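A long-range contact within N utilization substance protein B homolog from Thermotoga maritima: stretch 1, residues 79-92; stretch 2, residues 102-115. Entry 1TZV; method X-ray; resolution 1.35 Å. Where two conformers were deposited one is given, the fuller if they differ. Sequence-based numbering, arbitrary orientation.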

ATOM      1  N   VAL A  79       8.389  -6.064  -7.358  0.50 15.19           N
ATOM      2  CA  VAL A  79       8.103  -4.676  -7.043  0.50 16.04           C
ATOM      3  C   VAL A  79       6.613  -4.535  -6.684  0.50 14.39           C
ATOM      4  O   VAL A  79       6.257  -3.715  -5.833  0.50 15.77           O
ATOM      5  CB  VAL A  79       8.463  -3.725  -8.229  0.50 15.24           C
ATOM      6  CG1 VAL A  79       9.982  -3.686  -8.436  0.50 18.11           C
ATOM      7  CG2 VAL A  79       7.770  -4.186  -9.508  0.50 19.92           C
ATOM      8  N   VAL A  80       5.750  -5.331  -7.309  1.00 12.93           N
ATOM      9  CA  VAL A  80       4.330  -5.246  -7.005  1.00 12.76           C
ATOM     10  C   VAL A  80       4.030  -5.741  -5.597  1.00 12.56           C
ATOM     11  O   VAL A  80       3.399  -5.028  -4.799  1.00 12.98           O
ATOM     12  CB  VAL A  80       3.486  -6.057  -7.978  1.00 12.75           C
ATOM     13  CG1 VAL A  80       2.012  -6.022  -7.549  1.00 14.96           C
ATOM     14  CG2 VAL A  80       3.646  -5.499  -9.404  1.00 15.92           C
ATOM     15  N   ASP A  81       4.474  -6.945  -5.249  1.00 12.89           N
ATOM     16  CA  ASP A  81       4.144  -7.477  -3.933  1.00 14.32           C
ATOM     17  C   ASP A  81       4.769  -6.682  -2.794  1.00 13.44           C
ATOM     18  O   ASP A  81       4.126  -6.454  -1.763  1.00 14.18           O
ATOM     19  CB  ASP A  81       4.543  -8.947  -3.868  1.00 13.46           C
ATOM     20  CG  ASP A  81       3.700  -9.810  -4.783  1.00 16.09           C
ATOM     21  OD1 ASP A  81       2.601  -9.353  -5.176  1.00 16.91           O
ATOM     22  OD2 ASP A  81       4.150 -10.944  -5.086  1.00 17.48           O
ATOM     23  N   ARG A  82       6.016  -6.259  -2.942  1.00 13.78           N
ATOM     24  CA  ARG A  82       6.663  -5.472  -1.903  1.00 12.96           C
ATOM     25  C   ARG A  82       5.895  -4.175  -1.640  1.00 12.62           C
ATOM     26  O   ARG A  82       5.621  -3.800  -0.479  1.00 14.14           O
ATOM     27  CB  ARG A  82       8.112  -5.139  -2.335  1.00 12.79           C
ATOM     28  CG  ARG A  82       8.800  -4.045  -1.495  1.00 14.56           C
ATOM     29  CD  ARG A  82      10.318  -3.962  -1.742  1.00 14.73           C
ATOM     30  NE  ARG A  82      10.640  -3.755  -3.149  1.00 14.77           N
ATOM     31  CZ  ARG A  82      11.003  -4.724  -3.980  1.00 15.67           C
ATOM     32  NH1 ARG A  82      11.247  -4.428  -5.243  1.00 17.20           N
ATOM     33  NH2 ARG A  82      11.163  -5.971  -3.548  1.00 16.69           N
ATOM     34  N   ASN A  83       5.508  -3.489  -2.705  1.00 13.24           N
ATOM     35  CA  ASN A  83       4.820  -2.221  -2.519  1.00 13.45           C
ATOM     36  C   ASN A  83       3.348  -2.356  -2.140  1.00 11.47           C
ATOM     37  O   ASN A  83       2.818  -1.486  -1.434  1.00 12.93           O
ATOM     38  CB  ASN A  83       5.100  -1.335  -3.723  1.00 12.64           C
ATOM     39  CG  ASN A  83       6.553  -0.915  -3.762  1.00 12.39           C
ATOM     40  OD1 ASN A  83       7.353  -1.386  -4.608  1.00 16.59           O
ATOM     41  ND2 ASN A  83       6.939  -0.113  -2.823  1.00 11.44           N
ATOM     42  N   VAL A  84       2.696  -3.432  -2.556  1.00 12.82           N
ATOM     43  CA  VAL A  84       1.326  -3.658  -2.103  1.00 13.28           C
ATOM     44  C   VAL A  84       1.414  -3.903  -0.579  1.00 12.44           C
ATOM     45  O   VAL A  84       0.583  -3.381   0.181  1.00 12.48           O
ATOM     46  CB  VAL A  84       0.688  -4.891  -2.782  1.00 13.30           C
ATOM     47  CG1 VAL A  84      -0.586  -5.341  -2.009  1.00 14.23           C
ATOM     48  CG2 VAL A  84       0.317  -4.534  -4.206  1.00 14.94           C
ATOM     49  N   LEU A  85       2.387  -4.671  -0.111  1.00 12.24           N
ATOM     50  CA  LEU A  85       2.501  -4.917   1.324  1.00 13.61           C
ATOM     51  C   LEU A  85       2.800  -3.629   2.081  1.00 12.31           C
ATOM     52  O   LEU A  85       2.229  -3.377   3.150  1.00 13.34           O
ATOM     53  CB  LEU A  85       3.560  -5.991   1.606  1.00 14.01           C
ATOM     54  CG  LEU A  85       3.139  -7.406   1.178  1.00 13.70           C
ATOM     55  CD1 LEU A  85       4.331  -8.359   1.347  1.00 15.91           C
ATOM     56  CD2 LEU A  85       1.946  -7.907   2.011  1.00 15.13           C
ATOM     57  N   ARG A  86       3.670  -2.779   1.550  1.00 13.26           N
ATOM     58  CA  ARG A  86       3.972  -1.503   2.207  1.00 12.71           C
ATOM     59  C   ARG A  86       2.721  -0.628   2.298  1.00 12.56           C
ATOM     60  O   ARG A  86       2.401  -0.072   3.362  1.00 13.62           O
ATOM     61  CB  ARG A  86       5.048  -0.723   1.439  1.00 14.19           C
ATOM     62  CG  ARG A  86       6.434  -1.274   1.592  1.00 13.50           C
ATOM     63  CD  ARG A  86       7.327  -0.685   0.529  1.00 15.69           C
ATOM     64  NE  ARG A  86       8.733  -0.850   0.895  1.00 14.63           N
ATOM     65  CZ  ARG A  86       9.749  -0.647   0.058  1.00 15.15           C
ATOM     66  NH1 ARG A  86      10.996  -0.780   0.492  1.00 15.42           N
ATOM     67  NH2 ARG A  86       9.510  -0.364  -1.218  1.00 16.41           N
ATOM     68  N   LEU A  87       2.014  -0.498   1.186  0.50 13.98           N
ATOM     69  CA  LEU A  87       0.807   0.320   1.110  0.50 13.59           C
ATOM     70  C   LEU A  87      -0.285  -0.169   2.064  0.50 13.26           C
ATOM     71  O   LEU A  87      -0.893   0.619   2.816  0.50 15.43           O
ATOM     72  CB  LEU A  87       0.297   0.327  -0.342  0.50 16.05           C
ATOM     73  CG  LEU A  87      -1.043   0.994  -0.674  0.50 19.34           C
ATOM     74  CD1 LEU A  87      -1.153   2.359  -0.020  0.50 21.46           C
ATOM     75  CD2 LEU A  87      -1.161   1.121  -2.188  0.50 27.73           C
ATOM     76  N   ALA A  88      -0.546  -1.467   2.040  1.00 13.14           N
ATOM     77  CA  ALA A  88      -1.563  -2.057   2.910  1.00 13.00           C
ATOM     78  C   ALA A  88      -1.181  -1.962   4.385  1.00 12.76           C
ATOM     79  O   ALA A  88      -2.068  -1.736   5.228  1.00 14.83           O
ATOM     80  CB  ALA A  88      -1.806  -3.534   2.530  1.00 13.01           C
ATOM     81  N   THR A  89       0.092  -2.154   4.728  1.00 12.90           N
ATOM     82  CA  THR A  89       0.525  -2.073   6.129  1.00 14.29           C
ATOM     83  C   THR A  89       0.356  -0.631   6.609  1.00 14.31           C
ATOM     84  O   THR A  89      -0.144  -0.391   7.722  1.00 15.85           O
ATOM     85  CB  THR A  89       1.977  -2.572   6.269  1.00 14.31           C
ATOM     86  OG1 THR A  89       2.008  -3.952   5.891  1.00 14.64           O
ATOM     87  CG2 THR A  89       2.479  -2.478   7.729  1.00 13.94           C
ATOM     88  N   TYR A  90       0.728   0.337   5.780  1.00 14.26           N
ATOM     89  CA  TYR A  90       0.547   1.732   6.126  1.00 15.14           C
ATOM     90  C   TYR A  90      -0.935   1.992   6.389  1.00 14.75           C
ATOM     91  O   TYR A  90      -1.311   2.601   7.398  1.00 16.82           O
ATOM     92  CB  TYR A  90       1.009   2.635   4.971  1.00 14.28           C
ATOM     93  CG  TYR A  90       0.492   4.048   5.136  1.00 14.49           C
ATOM     94  CD1 TYR A  90       1.070   4.926   6.075  1.00 16.37           C
ATOM     95  CD2 TYR A  90      -0.671   4.457   4.485  1.00 14.18           C
ATOM     96  CE1 TYR A  90       0.480   6.159   6.362  1.00 17.39           C
ATOM     97  CE2 TYR A  90      -1.270   5.692   4.770  1.00 17.68           C
ATOM     98  CZ  TYR A  90      -0.685   6.523   5.712  1.00 18.32           C
ATOM     99  OH  TYR A  90      -1.304   7.712   6.048  1.00 20.18           O
ATOM    100  N   GLU A  91      -1.795   1.549   5.480  1.00 14.50           N
ATOM    101  CA  GLU A  91      -3.218   1.787   5.623  1.00 16.14           C
ATOM    102  C   GLU A  91      -3.774   1.118   6.884  1.00 16.54           C
ATOM    103  O   GLU A  91      -4.561   1.733   7.630  1.00 17.77           O
ATOM    104  CB  GLU A  91      -3.954   1.305   4.365  1.00 13.96           C
ATOM    105  CG  GLU A  91      -5.399   1.725   4.333  1.00 16.59           C
ATOM    106  CD  GLU A  91      -6.057   1.341   3.028  1.00 17.27           C
ATOM    107  OE1 GLU A  91      -6.632   0.233   2.960  1.00 20.28           O
ATOM    108  OE2 GLU A  91      -5.990   2.125   2.073  1.00 16.85           O
ATOM    109  N   LEU A  92      -3.381  -0.121   7.122  1.00 15.50           N
ATOM    110  CA  LEU A  92      -3.799  -0.868   8.313  1.00 17.22           C
ATOM    111  C   LEU A  92      -3.448  -0.109   9.608  1.00 17.05           C
ATOM    112  O   LEU A  92      -4.287   0.063  10.514  1.00 18.86           O
ATOM    113  CB  LEU A  92      -3.060  -2.200   8.346  1.00 19.36           C
ATOM    114  CG  LEU A  92      -3.639  -3.598   8.463  1.00 44.58           C
ATOM    115  CD1 LEU A  92      -3.039  -4.489   7.377  1.00 34.03           C
ATOM    116  CD2 LEU A  92      -3.290  -4.155   9.830  1.00 41.14           C
ATOM    117  N   VAL A 102     -11.424  -4.324   4.268  1.00 18.16           N
ATOM    118  CA  VAL A 102     -11.321  -3.500   3.066  1.00 21.45           C
ATOM    119  C   VAL A 102      -9.852  -3.341   2.654  1.00 18.79           C
ATOM    120  O   VAL A 102      -9.491  -3.490   1.474  1.00 18.82           O
ATOM    121  CB  VAL A 102     -11.964  -2.108   3.284  1.00 23.41           C
ATOM    122  CG1 VAL A 102     -11.610  -1.178   2.156  1.00 24.09           C
ATOM    123  CG2 VAL A 102     -13.477  -2.250   3.360  1.00 22.98           C
ATOM    124  N   THR A 103      -8.986  -3.059   3.611  1.00 16.60           N
ATOM    125  CA  THR A 103      -7.571  -2.906   3.313  1.00 16.71           C
ATOM    126  C   THR A 103      -7.045  -4.193   2.713  1.00 17.38           C
ATOM    127  O   THR A 103      -6.368  -4.179   1.675  1.00 16.74           O
ATOM    128  CB  THR A 103      -6.783  -2.579   4.584  1.00 17.52           C
ATOM    129  OG1 THR A 103      -7.161  -1.272   5.029  1.00 18.40           O
ATOM    130  CG2 THR A 103      -5.268  -2.616   4.316  1.00 17.93           C
ATOM    131  N   ILE A 104      -7.351  -5.327   3.321  1.00 16.34           N
ATOM    132  CA  ILE A 104      -6.820  -6.582   2.815  1.00 18.81           C
ATOM    133  C   ILE A 104      -7.406  -6.962   1.454  1.00 17.10           C
ATOM    134  O   ILE A 104      -6.663  -7.293   0.523  1.00 16.35           O
ATOM    135  CB  ILE A 104      -7.020  -7.713   3.860  1.00 15.06           C
ATOM    136  CG1 ILE A 104      -6.236  -7.365   5.133  1.00 19.21           C
ATOM    137  CG2 ILE A 104      -6.581  -9.049   3.287  1.00 17.56           C
ATOM    138  CD1 ILE A 104      -6.392  -8.389   6.242  1.00 26.53           C
ATOM    139  N   ASP A 105      -8.720  -6.892   1.311  1.00 16.19           N
ATOM    140  CA  ASP A 105      -9.348  -7.248   0.050  1.00 16.18           C
ATOM    141  C   ASP A 105      -8.846  -6.379  -1.107  1.00 16.59           C
ATOM    142  O   ASP A 105      -8.571  -6.874  -2.198  1.00 17.04           O
ATOM    143  CB  ASP A 105     -10.881  -7.123   0.139  1.00 18.58           C
ATOM    144  CG  ASP A 105     -11.522  -8.221   0.976  1.00 21.71           C
ATOM    145  OD1 ASP A 105     -12.762  -8.173   1.148  1.00 23.94           O
ATOM    146  OD2 ASP A 105     -10.807  -9.121   1.460  1.00 22.42           O
ATOM    147  N   GLU A 106      -8.726  -5.077  -0.887  0.50 16.69           N
ATOM    148  CA  GLU A 106      -8.264  -4.191  -1.952  0.50 16.86           C
ATOM    149  C   GLU A 106      -6.801  -4.417  -2.291  0.50 21.99           C
ATOM    150  O   GLU A 106      -6.400  -4.324  -3.450  0.50 18.01           O
ATOM    151  CB  GLU A 106      -8.468  -2.730  -1.561  0.50 24.21           C
ATOM    152  CG  GLU A 106      -9.914  -2.317  -1.484  0.50 25.57           C
ATOM    153  CD  GLU A 106     -10.684  -2.725  -2.713  0.50 26.53           C
ATOM    154  OE1 GLU A 106     -10.173  -2.512  -3.828  0.50 21.96           O
ATOM    155  OE2 GLU A 106     -11.802  -3.254  -2.569  0.50 22.74           O
ATOM    156  N   ALA A 107      -6.002  -4.723  -1.279  1.00 15.38           N
ATOM    157  CA  ALA A 107      -4.572  -4.946  -1.491  1.00 16.02           C
ATOM    158  C   ALA A 107      -4.434  -6.211  -2.354  1.00 16.75           C
ATOM    159  O   ALA A 107      -3.629  -6.258  -3.287  1.00 17.11           O
ATOM    160  CB  ALA A 107      -3.871  -5.142  -0.164  1.00 16.86           C
ATOM    161  N   ILE A 108      -5.193  -7.252  -2.041  1.00 15.79           N
ATOM    162  CA  ILE A 108      -5.170  -8.488  -2.814  1.00 17.36           C
ATOM    163  C   ILE A 108      -5.536  -8.174  -4.268  1.00 16.53           C
ATOM    164  O   ILE A 108      -4.931  -8.735  -5.193  1.00 16.11           O
ATOM    165  CB  ILE A 108      -6.187  -9.521  -2.242  1.00 17.37           C
ATOM    166  CG1 ILE A 108      -5.707 -10.046  -0.889  1.00 18.84           C
ATOM    167  CG2 ILE A 108      -6.397 -10.678  -3.223  1.00 18.15           C
ATOM    168  CD1 ILE A 108      -6.826 -10.742  -0.099  1.00 19.70           C
ATOM    169  N   GLU A 109      -6.521  -7.312  -4.485  1.00 14.88           N
ATOM    170  CA  GLU A 109      -6.924  -6.935  -5.845  1.00 16.29           C
ATOM    171  C   GLU A 109      -5.746  -6.329  -6.603  1.00 16.21           C
ATOM    172  O   GLU A 109      -5.541  -6.649  -7.790  1.00 17.13           O
ATOM    173  CB  GLU A 109      -8.058  -5.905  -5.831  1.00 18.24           C
ATOM    174  CG  GLU A 109      -9.470  -6.410  -5.509  1.00 25.29           C
ATOM    175  CD  GLU A 109     -10.468  -5.254  -5.302  1.00 39.53           C
ATOM    176  OE1 GLU A 109     -10.161  -4.101  -5.694  1.00 37.81           O
ATOM    177  OE2 GLU A 109     -11.567  -5.494  -4.751  1.00 34.95           O
ATOM    178  N   ILE A 110      -4.976  -5.450  -5.964  1.00 16.07           N
ATOM    179  CA  ILE A 110      -3.837  -4.850  -6.651  1.00 15.27           C
ATOM    180  C   ILE A 110      -2.793  -5.911  -6.956  1.00 16.99           C
ATOM    181  O   ILE A 110      -2.240  -5.945  -8.058  1.00 16.65           O
ATOM    182  CB  ILE A 110      -3.216  -3.706  -5.815  1.00 14.13           C
ATOM    183  CG1 ILE A 110      -4.253  -2.592  -5.607  1.00 16.58           C
ATOM    184  CG2 ILE A 110      -1.979  -3.132  -6.551  1.00 15.75           C
ATOM    185  CD1 ILE A 110      -3.746  -1.432  -4.705  1.00 16.66           C
ATOM    186  N   ALA A 111      -2.509  -6.789  -6.004  1.00 14.21           N
ATOM    187  CA  ALA A 111      -1.526  -7.840  -6.227  1.00 15.68           C
ATOM    188  C   ALA A 111      -1.942  -8.736  -7.385  1.00 15.86           C
ATOM    189  O   ALA A 111      -1.096  -9.121  -8.193  1.00 15.77           O
ATOM    190  CB  ALA A 111      -1.342  -8.675  -4.964  1.00 15.26           C
ATOM    191  N   LYS A 112      -3.221  -9.066  -7.488  1.00 16.13           N
ATOM    192  CA  LYS A 112      -3.693  -9.916  -8.584  1.00 16.51           C
ATOM    193  C   LYS A 112      -3.660  -9.166  -9.912  1.00 20.94           C
ATOM    194  O   LYS A 112      -3.342  -9.744 -10.960  1.00 20.68           O
ATOM    195  CB  LYS A 112      -5.108 -10.402  -8.297  1.00 18.87           C
ATOM    196  CG  LYS A 112      -5.154 -11.445  -7.212  1.00 20.31           C
ATOM    197  CD  LYS A 112      -6.577 -11.962  -7.013  1.00 26.14           C
ATOM    198  CE  LYS A 112      -6.616 -13.101  -6.015  1.00 36.68           C
ATOM    199  NZ  LYS A 112      -7.986 -13.682  -5.937  1.00 41.63           N
ATOM    200  N   ARG A 113      -3.961  -7.874  -9.862  1.00 18.11           N
ATOM    201  CA  ARG A 113      -3.984  -6.996 -11.028  1.00 19.75           C
ATOM    202  C   ARG A 113      -2.677  -7.070 -11.803  1.00 16.53           C
ATOM    203  O   ARG A 113      -2.681  -7.242 -13.038  1.00 18.57           O
ATOM    204  CB  ARG A 113      -4.228  -5.548 -10.547  1.00 19.89           C
ATOM    205  CG  ARG A 113      -4.273  -4.448 -11.602  1.00 20.75           C
ATOM    206  CD  ARG A 113      -4.524  -3.089 -10.912  1.00 22.27           C
ATOM    207  NE  ARG A 113      -4.512  -1.974 -11.859  1.00 22.86           N
ATOM    208  CZ  ARG A 113      -5.552  -1.603 -12.597  1.00 20.51           C
ATOM    209  NH1 ARG A 113      -5.437  -0.586 -13.431  1.00 23.95           N
ATOM    210  NH2 ARG A 113      -6.710  -2.243 -12.492  1.00 24.86           N
ATOM    211  N   TYR A 114      -1.566  -6.958 -11.092  1.00 15.54           N
ATOM    212  CA  TYR A 114      -0.252  -6.946 -11.707  1.00 16.49           C
ATOM    213  C   TYR A 114       0.534  -8.217 -11.512  1.00 17.59           C
ATOM    214  O   TYR A 114       1.687  -8.284 -11.934  1.00 21.19           O
ATOM    215  CB  TYR A 114       0.587  -5.800 -11.151  1.00 18.87           C
ATOM    216  CG  TYR A 114      -0.053  -4.450 -11.296  1.00 18.64           C
ATOM    217  CD1 TYR A 114      -0.653  -3.820 -10.211  1.00 21.14           C
ATOM    218  CD2 TYR A 114      -0.065  -3.811 -12.521  1.00 17.70           C
ATOM    219  CE1 TYR A 114      -1.256  -2.581 -10.355  1.00 23.08           C
ATOM    220  CE2 TYR A 114      -0.655  -2.569 -12.682  1.00 18.04           C
ATOM    221  CZ  TYR A 114      -1.253  -1.963 -11.593  1.00 21.68           C
ATOM    222  OH  TYR A 114      -1.844  -0.730 -11.746  1.00 26.61           O
ATOM    223  N   GLY A 115      -0.095  -9.215 -10.893  1.00 16.67           N
ATOM    224  CA  GLY A 115       0.572 -10.486 -10.658  1.00 15.65           C
ATOM    225  C   GLY A 115      -0.310 -11.630 -11.085  1.00 16.08           C
ATOM    226  O   GLY A 115      -0.897 -11.615 -12.165  1.00 18.27           O
TER
HETATM  227  O   HOH W   1       1.674  -9.282  -7.681  1.00 21.32           O
HETATM  228  O   HOH W   2      -4.939  -1.696   0.912  1.00 21.41           O

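This is an antiparallel helix-helix contact, packed through small and branched apolar side chains and supplemented by one direct hydrogen bond and two bridging waters. Residues 79-92 are helical throughout, within a helix that continues later in the chain, and residue 102 already lies inside a helix that began earlier. The N-to-C directions differ by 168°, and the axes approach to 9.4 Å. The i to i+4 hydrogen bonds within each stretch, such as Val84 N to Val80 O at 2.8 Å and Ala107 N to Thr103 O at 3.0 Å, hold the helices, and no direct backbone-to-backbone hydrogen bond joins them; side chains meet side chains and backbone carbonyls, and water bridges the rest. Together the two surfaces bury 522 Å².

The register shows where the backbones come nearest: the CA atoms of Asp81 and Ala111 lie 6.1 Å apart, as do those of Ala88 and Ala107. An alanine takes part in each pair, and its single methyl group occupies little of the space between the helices. At the second pair the methyls meet directly, Ala88 CB to Ala107 CB at 3.8 Å.

Val84 fills the middle of the contact. Its CA-to-CB bond points toward the other helix, and with chi1 in the t well its two methyls find different neighbours: Val84 CG1 lies 3.8 Å from Ala107 CB, while Val84 CG2 lies 3.6 Å from Ile110 CG2. Ile110 extends the apolar patch through its CD1, 4.4 Å from Leu87 CD2. One helical turn before Val84, Val80 continues the packing, with its CG2 3.5 Å from Tyr114 CB. The tyrosine ring then leads away, and Tyr114 OH accepts a hydrogen bond from Arg113 NE at 2.9 Å.

The direct hydrogen bond lies toward the other end. Glu91 is extended (chi1 and chi2 both t), which carries its carboxylate to Thr103, and Thr103 OG1 donates to Glu91 OE1 over a short 2.6 Å. The threonine also contributes a methyl group: Thr103 CG2 sits 4.0 Å from Ala88 CB and 4.2 Å from Leu92 CD1, so the same side chain combines hydrogen bonding with apolar packing.

Each water donates to both helices. Water 1 reaches Asp81 OD1 at 2.7 Å and Ala111 O at 2.8 Å, linking a carboxylate to a backbone carbonyl near the first close CA pair. Water 2 donates to Glu91 OE1 at 3.3 Å and to Thr103 O at 3.0 Å, adding a second, longer link between the residues already joined directly. Both waters join acceptors that could not hydrogen-bond to each other without an intervening donor.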